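Local coordinates for protein beta-fructofuranosidase (Arabidopsis thaliana, PDB 2OXB) that hydrolyses terminal non-reducing beta-D-fructofuranoside residues from sugars such as sucrose and 1-kestose as a secreted cell wall invertase, at residues M17-G22 / C77-A82; N21-Y26 / A276-F281; L93-D98 / F143-T148; G272-S277 / R288-W293. The protein carries 1 engineered substitution. All coordinates share one frame; numbering follows the deposited sequence.

Interaction 1 of 4, residues M17-G22 / C77-A82. With FRU (beta-D-fructofuranose), chain B.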
# COMPACT_ATOMS: atom_id res chain seq x y z
N MET A 17 -4.41 11.81 10.01
CA MET A 17 -3.21 11.00 9.81
C MET A 17 -2.86 10.95 8.33
O MET A 17 -3.75 10.90 7.48
CB MET A 17 -3.40 9.56 10.33
CG MET A 17 -2.24 8.66 9.92
SD MET A 17 -2.05 7.18 10.89
CE MET A 17 -3.02 6.01 9.93
N ASN A 18 -1.57 10.93 8.01
CA ASN A 18 -1.16 10.92 6.60
C ASN A 18 -0.10 9.86 6.27
O ASN A 18 -0.24 8.69 6.61
CB ASN A 18 -0.67 12.32 6.21
CG ASN A 18 -0.59 12.53 4.71
OD1 ASN A 18 -0.34 13.64 4.24
ND2 ASN A 18 -0.80 11.47 3.94
N ASP A 19 0.96 10.31 5.60
CA ASP A 19 2.07 9.46 5.18
C ASP A 19 2.71 8.63 6.30
O ASP A 19 2.71 9.02 7.48
CB ASP A 19 3.17 10.31 4.54
CG ASP A 19 2.84 10.77 3.14
OD1 ASP A 19 1.66 11.09 2.87
OD2 ASP A 19 3.77 10.82 2.31
N PRO A 20 3.25 7.46 5.94
CA PRO A 20 3.94 6.52 6.85
C PRO A 20 5.39 6.99 6.79
O PRO A 20 5.96 7.13 5.69
CB PRO A 20 3.76 5.16 6.17
CG PRO A 20 2.62 5.39 5.17
CD PRO A 20 2.89 6.77 4.69
N ASN A 21 6.01 7.22 7.94
CA ASN A 21 7.39 7.70 7.96
C ASN A 21 8.37 6.80 8.72
O ASN A 21 8.02 6.18 9.73
CB ASN A 21 7.44 9.12 8.55
CG ASN A 21 6.59 10.11 7.75
OD1 ASN A 21 6.15 11.12 8.28
ND2 ASN A 21 6.39 9.84 6.47
N GLY A 22 9.60 6.74 8.22
CA GLY A 22 10.68 5.97 8.83
C GLY A 22 10.42 4.60 9.43
O GLY A 22 10.71 4.38 10.61
N CYS A 77 6.93 19.37 9.29
CA CYS A 77 7.79 18.21 9.34
C CYS A 77 7.21 17.16 8.42
O CYS A 77 6.42 16.31 8.85
CB CYS A 77 7.91 17.66 10.76
SG CYS A 77 9.22 18.39 11.71
N TRP A 78 7.60 17.26 7.15
CA TRP A 78 7.14 16.36 6.11
C TRP A 78 7.75 14.95 6.15
O TRP A 78 8.69 14.68 6.90
CB TRP A 78 7.37 17.03 4.74
CG TRP A 78 6.42 18.20 4.48
CD1 TRP A 78 5.69 18.89 5.42
CD2 TRP A 78 6.08 18.77 3.21
NE1 TRP A 78 4.91 19.85 4.80
CE2 TRP A 78 5.13 19.80 3.45
CE3 TRP A 78 6.47 18.52 1.89
CZ2 TRP A 78 4.58 20.56 2.43
CZ3 TRP A 78 5.92 19.28 0.87
CH2 TRP A 78 4.98 20.29 1.15
N SER A 79 7.17 14.07 5.33
CA SER A 79 7.58 12.67 5.21
C SER A 79 9.09 12.48 5.09
O SER A 79 9.80 13.33 4.57
CB SER A 79 6.89 12.04 4.00
OG SER A 79 5.57 12.52 3.89
N GLY A 80 9.56 11.33 5.57
CA GLY A 80 10.97 11.01 5.52
C GLY A 80 11.15 9.51 5.57
O GLY A 80 10.19 8.77 5.35
N SER A 81 12.36 9.07 5.88
CA SER A 81 12.68 7.65 5.96
C SER A 81 13.88 7.41 6.87
O SER A 81 14.60 8.36 7.24
CB SER A 81 13.00 7.10 4.57
OG SER A 81 11.81 6.89 3.80
N ALA A 82 14.09 6.15 7.24
CA ALA A 82 15.20 5.80 8.12
C ALA A 82 16.12 4.76 7.48
O ALA A 82 15.66 3.73 7.00
CB ALA A 82 14.67 5.29 9.47
C1 FRU B . 1.67 12.74 0.34
C2 FRU B . 2.21 14.12 0.71
C3 FRU B . 3.75 14.15 0.67
C4 FRU B . 4.12 15.13 1.74
C5 FRU B . 2.98 14.94 2.73
C6 FRU B . 2.46 16.23 3.33
O1 FRU B . 1.95 12.41 -1.01
O2 FRU B . 1.70 15.30 -0.02
O3 FRU B . 4.28 14.55 -0.59
O4 FRU B . 5.39 14.83 2.33
O5 FRU B . 1.90 14.32 2.06
O6 FRU B . 3.44 16.75 4.21

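Interaction 2 of 4, residues N21-Y26 / A276-F281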
# COMPACT_ATOMS: atom_id res chain seq x y z
N ASN A 21 6.01 7.22 7.94
CA ASN A 21 7.39 7.70 7.96
C ASN A 21 8.37 6.80 8.72
O ASN A 21 8.02 6.18 9.73
CB ASN A 21 7.44 9.12 8.55
CG ASN A 21 6.59 10.11 7.75
OD1 ASN A 21 6.15 11.12 8.28
ND2 ASN A 21 6.39 9.84 6.47
N GLY A 22 9.60 6.74 8.22
CA GLY A 22 10.68 5.97 8.83
C GLY A 22 10.42 4.60 9.43
O GLY A 22 10.71 4.38 10.61
N PRO A 23 9.90 3.65 8.65
CA PRO A 23 9.63 2.32 9.17
C PRO A 23 10.91 1.47 9.23
O PRO A 23 11.63 1.35 8.23
CB PRO A 23 8.63 1.78 8.16
CG PRO A 23 9.16 2.32 6.88
CD PRO A 23 9.50 3.76 7.23
N MET A 24 11.21 0.92 10.39
CA MET A 24 12.38 0.06 10.51
C MET A 24 12.34 -0.79 11.77
O MET A 24 11.34 -0.82 12.50
CB MET A 24 13.67 0.88 10.49
CG MET A 24 14.02 1.54 11.81
SD MET A 24 12.77 2.70 12.22
CE MET A 24 13.76 4.09 12.77
N ILE A 25 13.44 -1.47 12.00
CA ILE A 25 13.59 -2.34 13.14
C ILE A 25 14.95 -2.03 13.76
O ILE A 25 15.93 -1.80 13.04
CB ILE A 25 13.50 -3.84 12.69
CG1 ILE A 25 13.52 -4.78 13.89
CG2 ILE A 25 14.66 -4.17 11.73
CD1 ILE A 25 14.92 -5.10 14.40
N TYR A 26 14.98 -1.99 15.08
CA TYR A 26 16.19 -1.70 15.85
C TYR A 26 16.08 -2.44 17.18
O TYR A 26 15.12 -2.25 17.93
CB TYR A 26 16.32 -0.20 16.10
CG TYR A 26 17.53 0.16 16.92
CD1 TYR A 26 18.80 -0.20 16.50
CD2 TYR A 26 17.41 0.86 18.12
CE1 TYR A 26 19.92 0.12 17.24
CE2 TYR A 26 18.54 1.18 18.88
CZ TYR A 26 19.79 0.81 18.42
OH TYR A 26 20.93 1.12 19.12
N ALA A 276 1.03 7.08 -0.59
CA ALA A 276 2.19 7.37 0.24
C ALA A 276 2.92 6.10 0.68
O ALA A 276 3.72 6.14 1.62
CB ALA A 276 1.75 8.18 1.45
N SER A 277 2.68 4.99 -0.02
CA SER A 277 3.31 3.71 0.32
C SER A 277 4.84 3.75 0.45
O SER A 277 5.51 4.54 -0.21
CB SER A 277 2.89 2.62 -0.69
OG SER A 277 3.41 2.86 -2.00
N LYS A 278 5.38 2.90 1.32
CA LYS A 278 6.82 2.81 1.55
C LYS A 278 7.20 1.49 2.18
O LYS A 278 6.44 0.91 2.97
CB LYS A 278 7.32 3.94 2.45
CG LYS A 278 8.78 3.83 2.82
CD LYS A 278 9.47 5.18 2.79
CE LYS A 278 9.60 5.67 1.34
NZ LYS A 278 10.21 7.04 1.26
N THR A 279 8.40 1.02 1.86
CA THR A 279 8.89 -0.25 2.37
C THR A 279 10.02 -0.09 3.39
O THR A 279 10.41 1.03 3.73
CB THR A 279 9.36 -1.13 1.20
OG1 THR A 279 10.41 -0.47 0.49
CG2 THR A 279 8.21 -1.38 0.25
N PHE A 280 10.50 -1.22 3.88
CA PHE A 280 11.58 -1.23 4.85
C PHE A 280 12.03 -2.67 5.06
O PHE A 280 11.21 -3.59 5.05
CB PHE A 280 11.11 -0.62 6.18
CG PHE A 280 10.74 -1.62 7.22
CD1 PHE A 280 11.73 -2.28 7.96
CD2 PHE A 280 9.40 -1.94 7.46
CE1 PHE A 280 11.39 -3.23 8.91
CE2 PHE A 280 9.06 -2.89 8.41
CZ PHE A 280 10.06 -3.53 9.14
N PHE A 281 13.32 -2.87 5.25
CA PHE A 281 13.87 -4.21 5.43
C PHE A 281 13.83 -4.72 6.87
O PHE A 281 14.39 -4.09 7.77
CB PHE A 281 15.31 -4.25 4.93
CG PHE A 281 15.96 -5.60 5.04
CD1 PHE A 281 15.42 -6.69 4.37
CD2 PHE A 281 17.14 -5.76 5.76
CE1 PHE A 281 16.06 -7.93 4.41
CE2 PHE A 281 17.78 -6.99 5.80
CZ PHE A 281 17.24 -8.08 5.13

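Interaction 3 of 4, residues L93-D98 / F143-T148. With FRU (beta-D-fructofuranose), chain B.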
# COMPACT_ATOMS: atom_id res chain seq x y z
N LEU A 93 15.96 10.85 7.39
CA LEU A 93 16.05 11.89 6.38
C LEU A 93 14.63 12.39 6.14
O LEU A 93 13.81 11.69 5.55
CB LEU A 93 16.65 11.31 5.09
CG LEU A 93 18.19 11.17 5.05
CD1 LEU A 93 18.65 10.28 6.19
CD2 LEU A 93 18.63 10.58 3.71
N TYR A 94 14.33 13.59 6.63
CA TYR A 94 12.99 14.13 6.44
C TYR A 94 13.02 15.55 5.86
O TYR A 94 13.99 16.29 6.05
CB TYR A 94 12.21 14.14 7.76
CG TYR A 94 12.54 15.31 8.65
CD1 TYR A 94 11.77 16.47 8.62
CD2 TYR A 94 13.62 15.26 9.52
CE1 TYR A 94 12.08 17.55 9.43
CE2 TYR A 94 13.93 16.34 10.33
CZ TYR A 94 13.16 17.48 10.28
OH TYR A 94 13.48 18.54 11.11
N THR A 95 11.95 15.89 5.15
CA THR A 95 11.77 17.19 4.51
C THR A 95 11.11 18.19 5.44
O THR A 95 9.95 18.03 5.81
CB THR A 95 10.86 17.07 3.24
OG1 THR A 95 11.30 16.00 2.41
CG2 THR A 95 10.89 18.38 2.44
N GLY A 96 11.84 19.24 5.80
CA GLY A 96 11.28 20.27 6.65
C GLY A 96 11.01 21.52 5.82
O GLY A 96 11.53 21.67 4.71
N ILE A 97 10.19 22.43 6.34
CA ILE A 97 9.90 23.66 5.61
C ILE A 97 10.50 24.80 6.41
O ILE A 97 10.07 25.06 7.54
CB ILE A 97 8.37 23.88 5.47
CG1 ILE A 97 7.65 22.54 5.28
CG2 ILE A 97 8.08 24.82 4.30
CD1 ILE A 97 8.12 21.76 4.05
N ASP A 98 11.50 25.48 5.84
CA ASP A 98 12.17 26.58 6.53
C ASP A 98 11.32 27.87 6.56
O ASP A 98 10.26 27.94 5.93
CB ASP A 98 13.54 26.86 5.90
CG ASP A 98 13.46 27.15 4.41
OD1 ASP A 98 12.49 27.78 3.96
OD2 ASP A 98 14.40 26.73 3.71
N PHE A 143 10.40 19.60 -3.79
CA PHE A 143 11.66 18.90 -3.49
C PHE A 143 11.58 18.23 -2.11
O PHE A 143 12.26 18.65 -1.16
CB PHE A 143 12.83 19.90 -3.51
CG PHE A 143 14.17 19.29 -3.19
CD1 PHE A 143 14.65 18.20 -3.92
CD2 PHE A 143 14.97 19.84 -2.20
CE1 PHE A 143 15.92 17.67 -3.66
CE2 PHE A 143 16.24 19.31 -1.94
CZ PHE A 143 16.71 18.23 -2.67
N ARG A 144 10.77 17.19 -2.01
CA ARG A 144 10.59 16.51 -0.75
C ARG A 144 10.49 14.99 -0.88
O ARG A 144 10.57 14.43 -1.97
CB ARG A 144 9.33 17.05 -0.05
CG ARG A 144 8.05 16.21 -0.24
CD ARG A 144 7.32 16.48 -1.55
NE ARG A 144 6.61 17.75 -1.55
CZ ARG A 144 5.89 18.20 -2.57
NH1 ARG A 144 5.79 17.47 -3.66
NH2 ARG A 144 5.28 19.37 -2.50
N ASP A 145 10.32 14.35 0.28
CA ASP A 145 10.17 12.91 0.38
C ASP A 145 11.39 12.09 0.05
O ASP A 145 11.39 11.30 -0.89
CB ASP A 145 9.00 12.48 -0.48
CG ASP A 145 7.74 13.19 -0.10
OD1 ASP A 145 7.70 13.73 1.02
OD2 ASP A 145 6.80 13.22 -0.92
N PRO A 146 12.46 12.26 0.83
CA PRO A 146 13.70 11.52 0.62
C PRO A 146 13.54 10.07 1.05
O PRO A 146 12.95 9.76 2.09
CB PRO A 146 14.71 12.27 1.49
CG PRO A 146 13.87 12.76 2.62
CD PRO A 146 12.61 13.24 1.92
N THR A 147 14.08 9.19 0.23
CA THR A 147 14.04 7.75 0.45
C THR A 147 15.13 7.32 1.42
O THR A 147 15.90 8.12 1.93
CB THR A 147 14.32 7.00 -0.85
OG1 THR A 147 15.70 7.18 -1.20
CG2 THR A 147 13.47 7.51 -1.96
N THR A 148 15.19 6.01 1.63
CA THR A 148 16.21 5.43 2.47
C THR A 148 17.47 5.56 1.63
O THR A 148 17.41 5.63 0.39
CB THR A 148 15.92 3.94 2.75
OG1 THR A 148 14.75 3.81 3.56
CG2 THR A 148 17.10 3.28 3.44
C1 FRU B . 1.67 12.74 0.34
C2 FRU B . 2.21 14.12 0.71
C3 FRU B . 3.75 14.15 0.67
C4 FRU B . 4.12 15.13 1.74
C5 FRU B . 2.98 14.94 2.73
C6 FRU B . 2.46 16.23 3.33
O1 FRU B . 1.95 12.41 -1.01
O2 FRU B . 1.70 15.30 -0.02
O3 FRU B . 4.28 14.55 -0.59
O4 FRU B . 5.39 14.83 2.33
O5 FRU B . 1.90 14.32 2.06
O6 FRU B . 3.44 16.75 4.21

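Interaction 4 of 4, residues G272-S277 / R288-W293. With FRU (beta-D-fructofuranose), chain B.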
# COMPACT_ATOMS: atom_id res chain seq x y z
N GLY A 272 -6.77 0.49 -5.81
CA GLY A 272 -7.89 1.07 -5.09
C GLY A 272 -7.43 2.26 -4.27
O GLY A 272 -6.62 3.04 -4.74
N LYS A 273 -7.90 2.40 -3.04
CA LYS A 273 -7.49 3.54 -2.23
C LYS A 273 -6.15 3.31 -1.54
O LYS A 273 -6.09 2.89 -0.39
CB LYS A 273 -8.55 3.88 -1.18
CG LYS A 273 -8.44 5.30 -0.63
CD LYS A 273 -8.87 6.34 -1.66
CE LYS A 273 -10.37 6.61 -1.63
NZ LYS A 273 -10.85 7.24 -0.34
N TYR A 274 -5.06 3.62 -2.24
CA TYR A 274 -3.74 3.44 -1.66
C TYR A 274 -2.88 4.67 -1.90
O TYR A 274 -3.02 5.33 -2.92
CB TYR A 274 -3.07 2.25 -2.32
CG TYR A 274 -2.24 1.41 -1.39
CD1 TYR A 274 -2.80 0.90 -0.22
CD2 TYR A 274 -0.93 1.06 -1.71
CE1 TYR A 274 -2.08 0.06 0.61
CE2 TYR A 274 -0.19 0.20 -0.88
CZ TYR A 274 -0.79 -0.30 0.29
OH TYR A 274 -0.13 -1.18 1.11
N TYR A 275 -1.98 4.98 -0.97
CA TYR A 275 -1.11 6.13 -1.17
C TYR A 275 0.03 6.31 -0.18
O TYR A 275 0.00 5.78 0.92
CB TYR A 275 -1.93 7.41 -1.22
CG TYR A 275 -1.26 8.54 -1.96
CD1 TYR A 275 -0.83 8.37 -3.29
CD2 TYR A 275 -1.10 9.79 -1.35
CE1 TYR A 275 -0.27 9.44 -4.00
CE2 TYR A 275 -0.54 10.86 -2.05
CZ TYR A 275 -0.13 10.68 -3.37
OH TYR A 275 0.36 11.75 -4.07
N ALA A 276 1.03 7.08 -0.59
CA ALA A 276 2.19 7.37 0.24
C ALA A 276 2.92 6.10 0.68
O ALA A 276 3.72 6.14 1.62
CB ALA A 276 1.75 8.18 1.45
N SER A 277 2.68 4.99 -0.02
CA SER A 277 3.31 3.71 0.32
C SER A 277 4.84 3.75 0.45
O SER A 277 5.51 4.54 -0.21
CB SER A 277 2.89 2.62 -0.69
OG SER A 277 3.41 2.86 -2.00
N ARG A 288 10.65 -8.09 3.59
CA ARG A 288 10.42 -6.70 3.28
C ARG A 288 8.95 -6.36 3.54
O ARG A 288 8.05 -6.89 2.89
CB ARG A 288 10.79 -6.41 1.83
CG ARG A 288 10.63 -4.94 1.41
CD ARG A 288 11.23 -4.64 0.02
NE ARG A 288 12.67 -4.41 0.08
CZ ARG A 288 13.24 -3.31 0.57
NH1 ARG A 288 12.50 -2.33 1.05
NH2 ARG A 288 14.56 -3.20 0.59
N ILE A 289 8.73 -5.48 4.52
CA ILE A 289 7.38 -5.05 4.89
C ILE A 289 6.96 -3.83 4.09
O ILE A 289 7.74 -2.90 3.90
CB ILE A 289 7.30 -4.68 6.39
CG1 ILE A 289 7.29 -5.94 7.26
CG2 ILE A 289 6.03 -3.89 6.64
CD1 ILE A 289 8.54 -6.78 7.20
N LEU A 290 5.71 -3.82 3.65
CA LEU A 290 5.20 -2.71 2.86
C LEU A 290 4.04 -1.95 3.49
O LEU A 290 2.92 -2.47 3.61
CB LEU A 290 4.81 -3.21 1.48
CG LEU A 290 4.21 -2.17 0.54
CD1 LEU A 290 4.72 -2.44 -0.87
CD2 LEU A 290 2.68 -2.21 0.59
N TRP A 291 4.30 -0.70 3.87
CA TRP A 291 3.29 0.16 4.48
C TRP A 291 2.59 1.08 3.48
O TRP A 291 3.23 1.67 2.61
CB TRP A 291 3.90 1.05 5.55
CG TRP A 291 4.41 0.35 6.73
CD1 TRP A 291 5.67 -0.15 6.92
CD2 TRP A 291 3.69 0.11 7.94
NE1 TRP A 291 5.78 -0.68 8.18
CE2 TRP A 291 4.58 -0.53 8.83
CE3 TRP A 291 2.38 0.39 8.37
CZ2 TRP A 291 4.20 -0.91 10.13
CZ3 TRP A 291 2.00 0.01 9.66
CH2 TRP A 291 2.91 -0.63 10.52
N GLY A 292 1.28 1.22 3.65
CA GLY A 292 0.48 2.08 2.79
C GLY A 292 -0.56 2.83 3.60
O GLY A 292 -1.20 2.26 4.48
N TRP A 293 -0.74 4.12 3.28
CA TRP A 293 -1.68 4.97 4.00
C TRP A 293 -3.18 4.79 3.73
O TRP A 293 -3.92 4.43 4.64
CB TRP A 293 -1.25 6.44 3.85
CG TRP A 293 -2.32 7.45 4.19
CD1 TRP A 293 -3.16 7.43 5.27
CD2 TRP A 293 -2.68 8.61 3.42
NE1 TRP A 293 -4.02 8.50 5.22
CE2 TRP A 293 -3.75 9.24 4.09
CE3 TRP A 293 -2.20 9.17 2.23
CZ2 TRP A 293 -4.36 10.41 3.61
CZ3 TRP A 293 -2.80 10.33 1.74
CH2 TRP A 293 -3.87 10.94 2.44
C1 FRU B . 1.67 12.74 0.34
C2 FRU B . 2.21 14.12 0.71
C3 FRU B . 3.75 14.15 0.67
C4 FRU B . 4.12 15.13 1.74
C5 FRU B . 2.98 14.94 2.73
C6 FRU B . 2.46 16.23 3.33
O1 FRU B . 1.95 12.41 -1.01
O2 FRU B . 1.70 15.30 -0.02
O3 FRU B . 4.28 14.55 -0.59
O4 FRU B . 5.39 14.83 2.33
O5 FRU B . 1.90 14.32 2.06
O6 FRU B . 3.44 16.75 4.21

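Interaction 1 of 4, residues M17-G22 / C77-A82
Asp19 and Ser79 meet beside the bound fructose. Ser79 OG donates to Asp19 OD2 over 2.9 Å, although the place of OD2 is less certain in the model. In Asp19, CG is anti to the carbonyl carbon (chi1 -75°), and Ser79 OG stands the same way on its own residue. Both polar ends then lie next to the sugar. Ser79 OG is 2.8 Å from fructose O4, and Asp19 OD1 is 3.0 Å from fructose C1. Asp19 is an active-site residue. The two strands are the innermost ones of the first two blades of the five-bladed beta-propeller of family 32 glycosidases. Residues 17-22 and 77-81 run at 43° to each other and spread apart toward their N-terminal ends, where the sugar is held. Trp78 lies there too. Fructose O6 sits 3.2 Å above one face of its ring, displaced toward the rim. From strand 15-26, Asn18 OD1 comes within 3.2 Å of fructose O5. Deeper in the contact, Asn21 ND2 rests 3.3 Å from Ser79 CB. Asn21 OD1 accepts a bond from Gln35 NE2, which helps set the turn of the amide, and Gln35 OE1 itself bonds the fructose. At the far end Gly22 CA packs 3.9 Å from Ser81 CA.

Interaction 2 of 4, residues N21-Y26 / A276-F281
Pro23 and Phe280 pack against each other between the first and last blades of the five-bladed beta-propeller. Strand 15-26 is the innermost strand of the first blade and strand 278-282 that of the fifth. Residues 21-26 and 278-281 run nearly parallel, 17° apart, with axes 6.2 Å from each other at closest. They are not hydrogen-bonded to each other, so side chains carry the contact. Phe280 points toward strand 15-26. Its CB lies 3.6 Å from Pro23 CG, and the two side chains pass each other in opposite directions. Ring atom CG comes next to the backbone carbonyl carbon of Pro23. There the ring divides. CD2 turns to Pro23 CB at 3.9 Å, while CD1 reaches Met24 CA at 3.5 Å. Beyond CD1, CE1 stays close to Met24 CA and has Ile25 CB 4.4 Å away. Met24 N stands over one ring face, toward the rim. Tyr30, Ile289 and Trp291 add further contacts to Phe280. Lys278 sends NZ to Ser81 OG of the second blade. In Ile25, CG1 is anti to the backbone N (chi1 -175°), which puts CG2 between that N and the carbonyl carbon, 4.0 Å from Phe281 O.

Interaction 3 of 4, residues L93-D98 / F143-T148
Thr95 crosses Arg144 and Pro146 at a slant, and its two branches do different work. OG1 lies beside the backbone N (chi1 -49°), which leaves CG2 anti to that N and against Arg144 CB at 3.2 Å. OG1 accepts from the backbone N of Asp145 over 2.9 Å, with an N-H...O angle of 147°. The same OG1 is also hydrogen-bonded to Gln105 OE1. An alanine in place of Thr95 would probably leave Asp145 N and Gln105 OE1 without this shared partner and open a gap beside Arg144 CB. Pro146 turns its ring toward the strand, with CG 4.0 Å from Leu93 CB. Arg144, Asp145 and Pro146 form the Arg-Asp-Pro motif of family 32. The CB of Asp145 leaves on the side away from the strand, and both carboxylate oxygens hold the fructose. OD1 accepts from fructose O4 and OD2 from fructose O3, each at 2.9 Å; OD2 also takes Cys200 N. The Arg144 chain bends at chi2, which brings CD to 3.7 Å from fructose O3; a second bend follows at chi3. Strand 93-97 lies between strands 77-81 and 103-110 in the second propeller blade. Segment 143-148 runs past it ahead of strand 157-165, on which Phe143 and Thr147 pack.

Interaction 4 of 4, residues G272-S277 / R288-W293
Trp293 and Tyr275 are joined by both backbone and rings in the fifth blade of the beta-propeller. Segment 272-277 leads into the innermost strand, 278-282, and segment 288-293 carries the next strand outward, 287-291. Trp293 N donates to Tyr275 O over 3.0 Å. The bond is fairly straight, 152° at the hydrogen, and comes nearly along the C=O axis. Trp293 CG is anti to the backbone N (chi1 163°), which swings the indole toward the tyrosine. The two rings meet edge to edge, with Trp293 CZ3 3.6 Å from Tyr275 CD2. Ala276 CB adds to this patch, 4.1 Å from Trp293 CE3. Tyr275 also comes next to the substrate: its CE2 is 3.1 Å from fructose O1. Its OH is hydrogen-bonded to Leu234 O and to OE1 of the engineered Gln199. Tyr274 reaches across residues 290-292, its side chain slanting across that of Leu290. Leu290 CD2 lies at the edge of its ring, in the plane, 4.0 Å from CZ. Gly292 CA is 3.7 Å from the same CZ, and a side chain on Gly292 would run into the ring. Tyr274 OH also makes a weak hydrogen bond to Thr313 OG1. An alanine at Tyr274 would probably open a gap between Leu290 CD2 and Gly292 CA and leave Thr313 OG1 without that weak partner. Where the loop passes into the strand, Ser277 CA makes a CA-H...O contact with Trp291 O at 3.1 Å.

Overall arrangement
The chain enters the propeller on strand 15-26, which serves two contacts. Interaction 1 closes the first loop, bringing the start of blade two beside blade one. Interaction 3 follows in series and ties blade two to the Arg-Asp-Pro segment further on. Interaction 2 starts on the same strand as interaction 1 but closes a much longer loop, joining the first blade to the last. Interaction 3 falls wholly within that span. Interaction 4 starts from the segment that ends interaction 2 and closes a short loop inside blade five. Interactions 1 and 2 share Asn21 and Gly22. Interactions 1, 3 and 4 all touch the fructose.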